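Local structure of SAP-like pentraxin (Limulus polyphemus, 3FLP) at residues C37-P42 with G186-G191; Y67-S70 with L74-G77; Q79-S84 with K130-S135. The protein binds calcium, probably recognises sugar-bearing ligands as a pentraxin-family lectin, and assembles into doubly stacked rings of seven subunits. All coordinates share one frame; numbering follows the deposited sequence.

Interaction 1 (C37-P42 with G186-G191); sequences CQRIKP and GIRPRG
R39 and R188 bring their guanidinium groups together, R39 NH2 lying 3.4 Å from R188 NE, while the two backbones stay well apart. On the 186-191 side the chain runs in from G186 and I187 as an irregular loop that follows helix 175-182. At R188 the side chain starts with CG beside the backbone N and bends at chi2 and chi3 (-72° and -71°), which brings its guanidinium to R39 on strand 33-42. R39 reaches it with a chain that is extended from CG to NE. The groups do not stack flat: their planes are 61° apart, and R39 CZ stands 4.0 Å above the R188 plane, displaced toward its rim. Contact also extends to the aliphatic arm, with R39 NH2 3.5 Å from R188 CD.

In the pentraxin fold, a sandwich of two antiparallel sheets, this cluster ties the loop after the helix to the sheet in which strand 33-42 lies between strands 100-107 and 161-169. Two donors this close are explained by the acid they share. D165 OD2, on strand 161-169, forms salt bridges with both R39 NE and R188 NE, so the carboxylate probably offsets much of the like charge. Other nitrogens of the pair also have acceptors: R39 NH2 bonds the carbonyl of A182, at the end of helix 175-182, R188 NH1 that of C184, and R188 NH2 pairs with D6.

Next in the loop, P189 packs on L217 of a neighbouring subunit and R190 on A1 of a further subunit, so the residues that follow the arginine pair face the assembly before the chain reaches G191.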
ATOM      1  N   CYS A  37     -15.204   4.484 -36.569  1.00  7.97           N
ATOM      2  CA  CYS A  37     -16.096   4.065 -35.496  1.00  9.42           C
ATOM      3  C   CYS A  37     -16.634   5.314 -34.785  1.00  9.05           C
ATOM      4  O   CYS A  37     -15.928   6.315 -34.656  1.00  8.00           O
ATOM      5  CB  CYS A  37     -15.332   3.233 -34.457  1.00 12.53           C
ATOM      6  SG  CYS A  37     -14.925   1.456 -34.664  1.00 16.95           S
ATOM      7  N   GLN A  38     -17.881   5.255 -34.328  1.00  8.51           N
ATOM      8  CA  GLN A  38     -18.470   6.367 -33.584  1.00  8.31           C
ATOM      9  C   GLN A  38     -19.801   5.980 -32.954  1.00  7.60           C
ATOM     10  O   GLN A  38     -20.409   4.977 -33.321  1.00  7.60           O
ATOM     11  CB  GLN A  38     -18.672   7.617 -34.470  1.00  8.72           C
ATOM     12  CG  GLN A  38     -19.939   7.630 -35.309  1.00  8.32           C
ATOM     13  CD  GLN A  38     -19.733   7.038 -36.685  1.00 10.72           C
ATOM     14  OE1 GLN A  38     -19.187   7.689 -37.577  1.00 10.97           O
ATOM     15  NE2 GLN A  38     -20.159   5.794 -36.865  1.00 11.45           N
ATOM     16  N   ARG A  39     -20.242   6.778 -31.991  1.00  7.42           N
ATOM     17  CA  ARG A  39     -21.515   6.537 -31.327  1.00  6.56           C
ATOM     18  C   ARG A  39     -22.520   7.498 -31.962  1.00  7.27           C
ATOM     19  O   ARG A  39     -22.244   8.693 -32.100  1.00  7.26           O
ATOM     20  CB  ARG A  39     -21.369   6.787 -29.821  1.00  5.63           C
ATOM     21  CG  ARG A  39     -20.431   5.775 -29.148  1.00  5.55           C
ATOM     22  CD  ARG A  39     -19.926   6.204 -27.767  1.00  2.28           C
ATOM     23  NE  ARG A  39     -18.792   5.364 -27.394  1.00  3.41           N
ATOM     24  CZ  ARG A  39     -18.894   4.085 -27.032  1.00  6.03           C
ATOM     25  NH1 ARG A  39     -20.087   3.497 -26.971  1.00  2.38           N
ATOM     26  NH2 ARG A  39     -17.797   3.375 -26.786  1.00  6.30           N
ATOM     27  N   ILE A  40     -23.669   6.974 -32.372  1.00  7.49           N
ATOM     28  CA  ILE A  40     -24.689   7.800 -33.003  1.00  8.88           C
ATOM     29  C   ILE A  40     -26.100   7.561 -32.479  1.00  9.42           C
ATOM     30  O   ILE A  40     -26.456   6.453 -32.059  1.00  8.08           O
ATOM     31  CB  ILE A  40     -24.737   7.593 -34.550  1.00 10.03           C
ATOM     32  CG1 ILE A  40     -24.934   6.107 -34.871  1.00 11.23           C
ATOM     33  CG2 ILE A  40     -23.473   8.135 -35.199  1.00 10.61           C
ATOM     34  CD1 ILE A  40     -25.143   5.812 -36.350  1.00 11.22           C
ATOM     35  N   LYS A  41     -26.888   8.632 -32.506  1.00  9.18           N
ATOM     36  CA  LYS A  41     -28.285   8.613 -32.097  1.00  8.33           C
ATOM     37  C   LYS A  41     -28.993   9.226 -33.301  1.00  8.23           C
ATOM     38  O   LYS A  41     -29.034  10.442 -33.454  1.00  8.57           O
ATOM     39  CB  LYS A  41     -28.503   9.481 -30.857  1.00  6.94           C
ATOM     40  CG  LYS A  41     -29.974   9.619 -30.475  1.00  7.84           C
ATOM     41  CD  LYS A  41     -30.193  10.678 -29.418  1.00  5.07           C
ATOM     42  CE  LYS A  41     -29.512  10.316 -28.111  1.00  7.22           C
ATOM     43  NZ  LYS A  41     -29.874  11.289 -27.037  1.00  8.49           N
ATOM     44  N   PRO A  42     -29.548   8.384 -34.186  1.00  8.83           N
ATOM     45  CA  PRO A  42     -30.237   8.882 -35.379  1.00  8.30           C
ATOM     46  C   PRO A  42     -31.607   9.505 -35.127  1.00 10.31           C
ATOM     47  O   PRO A  42     -32.363   9.043 -34.266  1.00 10.52           O
ATOM     48  CB  PRO A  42     -30.302   7.641 -36.262  1.00  8.26           C
ATOM     49  CG  PRO A  42     -30.508   6.545 -35.255  1.00  7.98           C
ATOM     50  CD  PRO A  42     -29.556   6.908 -34.138  1.00  7.19           C
ATOM     51  N   GLY A 186     -14.996  -0.131 -21.580  1.00 24.66           N
ATOM     52  CA  GLY A 186     -13.731  -0.695 -22.018  1.00 22.73           C
ATOM     53  C   GLY A 186     -12.617   0.333 -21.973  1.00 21.68           C
ATOM     54  O   GLY A 186     -12.703   1.319 -21.242  1.00 21.34           O
ATOM     55  N   ILE A 187     -11.572   0.110 -22.759  1.00 20.68           N
ATOM     56  CA  ILE A 187     -10.438   1.025 -22.786  1.00 20.20           C
ATOM     57  C   ILE A 187     -10.734   2.301 -23.566  1.00 17.88           C
ATOM     58  O   ILE A 187      -9.998   3.279 -23.460  1.00 16.90           O
ATOM     59  CB  ILE A 187      -9.194   0.340 -23.389  1.00 21.74           C
ATOM     60  CG1 ILE A 187      -9.458  -0.032 -24.848  1.00 23.21           C
ATOM     61  CG2 ILE A 187      -8.860  -0.920 -22.586  1.00 22.36           C
ATOM     62  CD1 ILE A 187      -8.294  -0.735 -25.515  1.00 26.02           C
ATOM     63  N   ARG A 188     -11.819   2.287 -24.339  1.00 16.28           N
ATOM     64  CA  ARG A 188     -12.212   3.443 -25.139  1.00 13.90           C
ATOM     65  C   ARG A 188     -11.017   3.999 -25.927  1.00 13.62           C
ATOM     66  O   ARG A 188     -10.514   5.094 -25.645  1.00 11.76           O
ATOM     67  CB  ARG A 188     -12.813   4.498 -24.218  1.00 15.32           C
ATOM     68  CG  ARG A 188     -14.092   4.008 -23.515  1.00 15.28           C
ATOM     69  CD  ARG A 188     -15.256   3.921 -24.498  1.00 14.18           C
ATOM     70  NE  ARG A 188     -15.721   5.251 -24.895  1.00 13.61           N
ATOM     71  CZ  ARG A 188     -16.517   6.014 -24.146  1.00 14.86           C
ATOM     72  NH1 ARG A 188     -16.938   5.570 -22.967  1.00 12.75           N
ATOM     73  NH2 ARG A 188     -16.890   7.219 -24.570  1.00 11.77           N
ATOM     74  N   PRO A 189     -10.549   3.233 -26.931  1.00 12.18           N
ATOM     75  CA  PRO A 189      -9.425   3.537 -27.826  1.00 12.43           C
ATOM     76  C   PRO A 189      -9.582   4.838 -28.606  1.00 11.69           C
ATOM     77  O   PRO A 189     -10.698   5.306 -28.827  1.00 10.63           O
ATOM     78  CB  PRO A 189      -9.396   2.334 -28.773  1.00 10.63           C
ATOM     79  CG  PRO A 189      -9.962   1.238 -27.952  1.00 13.77           C
ATOM     80  CD  PRO A 189     -11.114   1.910 -27.252  1.00 12.34           C
ATOM     81  N   ARG A 190      -8.453   5.396 -29.034  1.00 11.35           N
ATOM     82  CA  ARG A 190      -8.434   6.630 -29.813  1.00 12.77           C
ATOM     83  C   ARG A 190      -7.799   6.338 -31.174  1.00 11.72           C
ATOM     84  O   ARG A 190      -6.711   5.771 -31.245  1.00 10.67           O
ATOM     85  CB  ARG A 190      -7.611   7.705 -29.101  1.00 14.58           C
ATOM     86  CG  ARG A 190      -8.050   8.002 -27.678  1.00 17.37           C
ATOM     87  CD  ARG A 190      -7.053   8.935 -27.015  1.00 20.03           C
ATOM     88  NE  ARG A 190      -7.415   9.258 -25.641  1.00 23.51           N
ATOM     89  CZ  ARG A 190      -7.406   8.386 -24.637  1.00 25.44           C
ATOM     90  NH1 ARG A 190      -7.051   7.120 -24.844  1.00 25.86           N
ATOM     91  NH2 ARG A 190      -7.749   8.785 -23.418  1.00 25.47           N
ATOM     92  N   GLY A 191      -8.481   6.723 -32.248  1.00 10.81           N
ATOM     93  CA  GLY A 191      -7.951   6.482 -33.579  1.00  9.68           C
ATOM     94  C   GLY A 191      -6.650   7.234 -33.814  1.00  9.80           C
ATOM     95  O   GLY A 191      -6.431   8.286 -33.212  1.00  9.66           O
TER

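Interaction 2 (Y67-S70 with L74-G77); sequences YVKS and LNLG
Y67 and N75 form an antiparallel hydrogen-bonded pair, with N75 N 3.0 Å from Y67 O and Y67 N 3.1 Å from N75 O. This is the end of a beta hairpin in the seven-stranded sheet of the pentraxin sandwich, where strand 60-68 turns back into strand 73-80. One step nearer the turn, V68 and L74 make a non-hydrogen-bonded pair whose CA atoms are 4.8 Å apart.

Successive pairs place their side chains on alternate faces of the sheet. V68 and L74 share one face, where both pack against I94; L74 also touches M66. Y67 and N75 share the other face and run side by side in the same direction. Here N75 CB sits almost centrally over the tyrosine ring, 3.8 Å from the Y67 centroid and 12° off the ring normal, which satisfies the geometry of a CH-pi contact. Y67 reaches this place with CG between its backbone N and carbonyl carbon (chi1 73°). The plane of the N75 amide is inclined by 38° to the ring. Y87 of strand 86-90 meets Y67 edge-to-face.

K69, beyond the strand end, folds at chi2 and chi3 so that its CD comes 3.7 Å from N75 CG, and its NZ lies in the plane of the tyrosine ring, at its edge, donating a 3.1 Å hydrogen bond to Y67 OH.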
ATOM      1  N   TYR A  67     -29.463   3.871 -42.925  1.00 11.96           N
ATOM      2  CA  TYR A  67     -30.886   4.095 -43.066  1.00 11.87           C
ATOM      3  C   TYR A  67     -31.552   2.937 -42.354  1.00 10.80           C
ATOM      4  O   TYR A  67     -30.919   1.915 -42.096  1.00  8.84           O
ATOM      5  CB  TYR A  67     -31.316   4.223 -44.535  1.00 12.56           C
ATOM      6  CG  TYR A  67     -31.335   2.966 -45.361  1.00 14.69           C
ATOM      7  CD1 TYR A  67     -32.432   2.110 -45.339  1.00 14.09           C
ATOM      8  CD2 TYR A  67     -30.283   2.669 -46.223  1.00 14.87           C
ATOM      9  CE1 TYR A  67     -32.482   0.997 -46.164  1.00 17.30           C
ATOM     10  CE2 TYR A  67     -30.323   1.559 -47.049  1.00 16.28           C
ATOM     11  CZ  TYR A  67     -31.423   0.729 -47.016  1.00 17.11           C
ATOM     12  OH  TYR A  67     -31.455  -0.372 -47.840  1.00 22.08           O
ATOM     13  N   VAL A  68     -32.809   3.125 -41.987  1.00 11.21           N
ATOM     14  CA  VAL A  68     -33.555   2.103 -41.280  1.00 13.18           C
ATOM     15  C   VAL A  68     -34.615   1.536 -42.206  1.00 15.59           C
ATOM     16  O   VAL A  68     -35.394   2.288 -42.790  1.00 15.60           O
ATOM     17  CB  VAL A  68     -34.222   2.713 -40.033  1.00 11.74           C
ATOM     18  CG1 VAL A  68     -34.951   1.638 -39.244  1.00 11.31           C
ATOM     19  CG2 VAL A  68     -33.163   3.394 -39.177  1.00  8.23           C
ATOM     20  N   LYS A  69     -34.631   0.213 -42.355  1.00 18.96           N
ATOM     21  CA  LYS A  69     -35.612  -0.448 -43.217  1.00 22.96           C
ATOM     22  C   LYS A  69     -36.998  -0.324 -42.598  1.00 24.54           C
ATOM     23  O   LYS A  69     -37.144   0.051 -41.431  1.00 24.92           O
ATOM     24  CB  LYS A  69     -35.310  -1.944 -43.379  1.00 24.48           C
ATOM     25  CG  LYS A  69     -33.907  -2.303 -43.838  1.00 28.47           C
ATOM     26  CD  LYS A  69     -33.610  -1.805 -45.237  1.00 31.16           C
ATOM     27  CE  LYS A  69     -34.375  -2.571 -46.316  1.00 32.30           C
ATOM     28  NZ  LYS A  69     -34.059  -2.013 -47.676  1.00 30.45           N
ATOM     29  N   SER A  70     -38.009  -0.669 -43.385  1.00 26.09           N
ATOM     30  CA  SER A  70     -39.402  -0.622 -42.946  1.00 27.97           C
ATOM     31  C   SER A  70     -39.645  -1.406 -41.652  1.00 27.12           C
ATOM     32  O   SER A  70     -40.431  -0.985 -40.805  1.00 27.67           O
ATOM     33  CB  SER A  70     -40.300  -1.175 -44.060  1.00 29.38           C
ATOM     34  OG  SER A  70     -41.670  -1.090 -43.708  1.00 33.45           O
ATOM     35  N   LEU A  74     -31.451  -2.031 -39.126  1.00 13.76           N
ATOM     36  CA  LEU A  74     -30.392  -1.088 -39.464  1.00 12.64           C
ATOM     37  C   LEU A  74     -29.619  -1.530 -40.701  1.00 13.25           C
ATOM     38  O   LEU A  74     -29.244  -2.691 -40.826  1.00 12.82           O
ATOM     39  CB  LEU A  74     -29.406  -0.940 -38.306  1.00 12.03           C
ATOM     40  CG  LEU A  74     -28.187  -0.050 -38.590  1.00 11.71           C
ATOM     41  CD1 LEU A  74     -28.626   1.392 -38.828  1.00  9.81           C
ATOM     42  CD2 LEU A  74     -27.219  -0.125 -37.425  1.00 11.79           C
ATOM     43  N   ASN A  75     -29.392  -0.594 -41.614  1.00 13.58           N
ATOM     44  CA  ASN A  75     -28.625  -0.867 -42.818  1.00 13.78           C
ATOM     45  C   ASN A  75     -27.456   0.115 -42.871  1.00 12.11           C
ATOM     46  O   ASN A  75     -27.646   1.330 -42.823  1.00 10.12           O
ATOM     47  CB  ASN A  75     -29.503  -0.722 -44.061  1.00 15.84           C
ATOM     48  CG  ASN A  75     -29.922  -2.060 -44.631  1.00 19.87           C
ATOM     49  OD1 ASN A  75     -30.506  -2.896 -43.934  1.00 22.71           O
ATOM     50  ND2 ASN A  75     -29.628  -2.271 -45.909  1.00 21.10           N
ATOM     51  N   LEU A  76     -26.242  -0.417 -42.952  1.00 11.21           N
ATOM     52  CA  LEU A  76     -25.056   0.425 -42.993  1.00  9.89           C
ATOM     53  C   LEU A  76     -24.434   0.372 -44.376  1.00 10.32           C
ATOM     54  O   LEU A  76     -24.190  -0.705 -44.923  1.00 10.27           O
ATOM     55  CB  LEU A  76     -24.045  -0.026 -41.933  1.00  8.50           C
ATOM     56  CG  LEU A  76     -24.543   0.052 -40.485  1.00  6.77           C
ATOM     57  CD1 LEU A  76     -23.534  -0.602 -39.552  1.00  5.87           C
ATOM     58  CD2 LEU A  76     -24.780   1.520 -40.101  1.00  3.93           C
ATOM     59  N   GLY A  77     -24.182   1.547 -44.939  1.00  9.31           N
ATOM     60  CA  GLY A  77     -23.608   1.608 -46.261  1.00  8.28           C
ATOM     61  C   GLY A  77     -22.231   2.227 -46.338  1.00  8.68           C
ATOM     62  O   GLY A  77     -21.816   2.998 -45.468  1.00  8.92           O
TER

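Interaction 3 (Q79-S84 with K130-S135); sequences QVNASS and KGHQIS
H132 presents one face of its imidazole to N81, and the asparagine lies over it. N81 CB is 3.6 Å from the centroid of the H132 ring and 11° off its normal, a CH-pi contact made over the face. Farther along, the N81 amide is stacked on the same ring, with its plane turned only 23° from that of the imidazole. Its OD1 lies 3.1 Å from H132 CE1. V80 adds an oblique approach, its CG1 reaching to 3.7 Å from H132 CD2.

The asparagine is delivered by a type I' turn from V80 to S83, and CG anti to the backbone N (chi1 -160°) carries its amide out over the imidazole. The turn is closed by S83 N bonding V80 O at 3.0 Å. The side chain of S83 adds a second tie, its OG accepting the V80 N-H at 3.1 Å and donating in turn to S84 O. H132 is held as well, since its NE2 is hydrogen-bonded to Q61 OE1.

N81 is about 7 Å, side chain to side chain, from N60, a ligand of calcium, so the contact lies near the calcium site without belonging to it. It joins the turn after strand 73-80 to the irregular segment between strands 120-125 and 139-142, with Q61 of strand 60-68 at its flank and W106 of strand 100-107 touching both V80 and I134.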
ATOM      1  N   GLN A  79     -19.326   3.700 -49.489  1.00  8.50           N
ATOM      2  CA  GLN A  79     -19.041   4.013 -50.870  1.00  7.59           C
ATOM      3  C   GLN A  79     -17.567   4.399 -50.913  1.00  7.50           C
ATOM      4  O   GLN A  79     -17.113   5.203 -50.101  1.00  5.97           O
ATOM      5  CB  GLN A  79     -19.934   5.164 -51.368  1.00  6.51           C
ATOM      6  CG  GLN A  79     -19.474   5.748 -52.699  1.00  4.94           C
ATOM      7  CD  GLN A  79     -20.460   6.734 -53.318  1.00  6.12           C
ATOM      8  OE1 GLN A  79     -20.086   7.520 -54.190  1.00  6.74           O
ATOM      9  NE2 GLN A  79     -21.716   6.687 -52.888  1.00  2.53           N
ATOM     10  N   VAL A  80     -16.822   3.790 -51.830  1.00  7.75           N
ATOM     11  CA  VAL A  80     -15.397   4.082 -51.979  1.00  8.17           C
ATOM     12  C   VAL A  80     -15.081   4.412 -53.433  1.00  9.37           C
ATOM     13  O   VAL A  80     -15.503   3.711 -54.352  1.00  8.66           O
ATOM     14  CB  VAL A  80     -14.507   2.888 -51.543  1.00  7.41           C
ATOM     15  CG1 VAL A  80     -13.031   3.239 -51.747  1.00  6.49           C
ATOM     16  CG2 VAL A  80     -14.774   2.539 -50.089  1.00  4.69           C
ATOM     17  N   ASN A  81     -14.336   5.490 -53.626  1.00 11.33           N
ATOM     18  CA  ASN A  81     -13.943   5.947 -54.953  1.00 13.11           C
ATOM     19  C   ASN A  81     -15.118   5.996 -55.933  1.00 13.34           C
ATOM     20  O   ASN A  81     -15.063   5.431 -57.023  1.00 12.54           O
ATOM     21  CB  ASN A  81     -12.827   5.060 -55.515  1.00 14.23           C
ATOM     22  CG  ASN A  81     -12.059   5.739 -56.644  1.00 16.20           C
ATOM     23  OD1 ASN A  81     -11.646   6.891 -56.512  1.00 16.10           O
ATOM     24  ND2 ASN A  81     -11.852   5.024 -57.753  1.00 16.78           N
ATOM     25  N   ALA A  82     -16.181   6.680 -55.520  1.00 12.88           N
ATOM     26  CA  ALA A  82     -17.387   6.849 -56.327  1.00 12.74           C
ATOM     27  C   ALA A  82     -18.062   5.558 -56.785  1.00 12.09           C
ATOM     28  O   ALA A  82     -18.740   5.538 -57.808  1.00 10.37           O
ATOM     29  CB  ALA A  82     -17.093   7.748 -57.541  1.00 12.35           C
ATOM     30  N   SER A  83     -17.871   4.481 -56.037  1.00 11.44           N
ATOM     31  CA  SER A  83     -18.522   3.225 -56.368  1.00 11.83           C
ATOM     32  C   SER A  83     -19.986   3.416 -55.980  1.00 12.65           C
ATOM     33  O   SER A  83     -20.365   4.469 -55.466  1.00 13.09           O
ATOM     34  CB  SER A  83     -17.948   2.092 -55.523  1.00 12.98           C
ATOM     35  OG  SER A  83     -18.295   2.269 -54.156  1.00 16.07           O
ATOM     36  N   SER A  84     -20.813   2.410 -56.227  1.00 11.87           N
ATOM     37  CA  SER A  84     -22.207   2.506 -55.825  1.00 11.39           C
ATOM     38  C   SER A  84     -22.198   2.251 -54.316  1.00 11.88           C
ATOM     39  O   SER A  84     -21.213   1.737 -53.778  1.00 10.44           O
ATOM     40  CB  SER A  84     -23.041   1.448 -56.549  1.00  8.48           C
ATOM     41  OG  SER A  84     -22.371   0.203 -56.579  1.00  6.76           O
ATOM     42  N   LYS A 130     -11.481  -2.480 -54.134  1.00 13.60           N
ATOM     43  CA  LYS A 130     -10.341  -3.382 -54.177  1.00 13.33           C
ATOM     44  C   LYS A 130      -9.206  -2.791 -55.004  1.00 14.78           C
ATOM     45  O   LYS A 130      -9.406  -2.381 -56.151  1.00 14.92           O
ATOM     46  CB  LYS A 130     -10.757  -4.740 -54.743  1.00 11.44           C
ATOM     47  CG  LYS A 130      -9.613  -5.732 -54.843  1.00 10.51           C
ATOM     48  CD  LYS A 130     -10.124  -7.146 -55.062  1.00 12.17           C
ATOM     49  CE  LYS A 130      -8.977  -8.116 -55.285  1.00 10.89           C
ATOM     50  NZ  LYS A 130      -9.399  -9.517 -54.994  1.00 14.90           N
ATOM     51  N   GLY A 131      -8.016  -2.747 -54.406  1.00 14.68           N
ATOM     52  CA  GLY A 131      -6.856  -2.197 -55.080  1.00 14.14           C
ATOM     53  C   GLY A 131      -6.839  -0.675 -55.046  1.00 15.53           C
ATOM     54  O   GLY A 131      -5.911  -0.045 -55.547  1.00 15.58           O
ATOM     55  N   HIS A 132      -7.865  -0.074 -54.455  1.00 15.25           N
ATOM     56  CA  HIS A 132      -7.920   1.377 -54.392  1.00 17.05           C
ATOM     57  C   HIS A 132      -7.192   1.949 -53.186  1.00 17.40           C
ATOM     58  O   HIS A 132      -7.270   1.412 -52.084  1.00 17.33           O
ATOM     59  CB  HIS A 132      -9.366   1.878 -54.358  1.00 14.35           C
ATOM     60  CG  HIS A 132      -9.478   3.370 -54.288  1.00 14.80           C
ATOM     61  ND1 HIS A 132      -9.151   4.191 -55.347  1.00 16.02           N
ATOM     62  CD2 HIS A 132      -9.857   4.190 -53.280  1.00 14.31           C
ATOM     63  CE1 HIS A 132      -9.324   5.453 -54.995  1.00 14.66           C
ATOM     64  NE2 HIS A 132      -9.753   5.480 -53.745  1.00 15.26           N
ATOM     65  N   GLN A 133      -6.487   3.048 -53.415  1.00 18.82           N
ATOM     66  CA  GLN A 133      -5.771   3.753 -52.366  1.00 19.81           C
ATOM     67  C   GLN A 133      -6.295   5.179 -52.375  1.00 19.13           C
ATOM     68  O   GLN A 133      -6.216   5.866 -53.391  1.00 18.48           O
ATOM     69  CB  GLN A 133      -4.269   3.786 -52.642  1.00 21.49           C
ATOM     70  CG  GLN A 133      -3.563   2.460 -52.446  1.00 27.12           C
ATOM     71  CD  GLN A 133      -2.063   2.584 -52.630  1.00 28.55           C
ATOM     72  OE1 GLN A 133      -1.428   3.474 -52.051  1.00 30.46           O
ATOM     73  NE2 GLN A 133      -1.485   1.691 -53.433  1.00 27.91           N
ATOM     74  N   ILE A 134      -6.845   5.620 -51.254  1.00 18.53           N
ATOM     75  CA  ILE A 134      -7.362   6.977 -51.173  1.00 18.02           C
ATOM     76  C   ILE A 134      -6.171   7.930 -51.234  1.00 17.75           C
ATOM     77  O   ILE A 134      -5.279   7.881 -50.387  1.00 16.95           O
ATOM     78  CB  ILE A 134      -8.156   7.185 -49.861  1.00 17.22           C
ATOM     79  CG1 ILE A 134      -9.349   6.222 -49.837  1.00 16.80           C
ATOM     80  CG2 ILE A 134      -8.627   8.628 -49.751  1.00 15.72           C
ATOM     81  CD1 ILE A 134     -10.107   6.210 -48.537  1.00 15.36           C
ATOM     82  N   SER A 135      -6.152   8.784 -52.249  1.00 17.30           N
ATOM     83  CA  SER A 135      -5.057   9.725 -52.413  1.00 18.35           C
ATOM     84  C   SER A 135      -4.966  10.698 -51.241  1.00 17.46           C
ATOM     85  O   SER A 135      -5.966  11.010 -50.594  1.00 17.56           O
ATOM     86  CB  SER A 135      -5.209  10.479 -53.738  1.00 20.38           C
ATOM     87  OG  SER A 135      -6.573  10.721 -54.021  1.00 23.96           O
TER

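In the fold
Interaction 1 closes the longest loop of the chain among the three, and interactions 2 and 3 are both nested within it; along the sequence, interaction 2 closes before interaction 3 opens. Those two use strand 73-80, one near its start and the other at its far end; both reach the same sheet, and their centres are 22 Å apart. Interaction 1 sets a loop against strand 33-42 of the other sheet. Its nearest atoms are about 6 Å from interaction 2 and about 13 Å from interaction 3, so the contacts tie separate parts of the sandwich, interaction 3 near the calcium ligand N60 and interaction 1 beside neighbouring subunits.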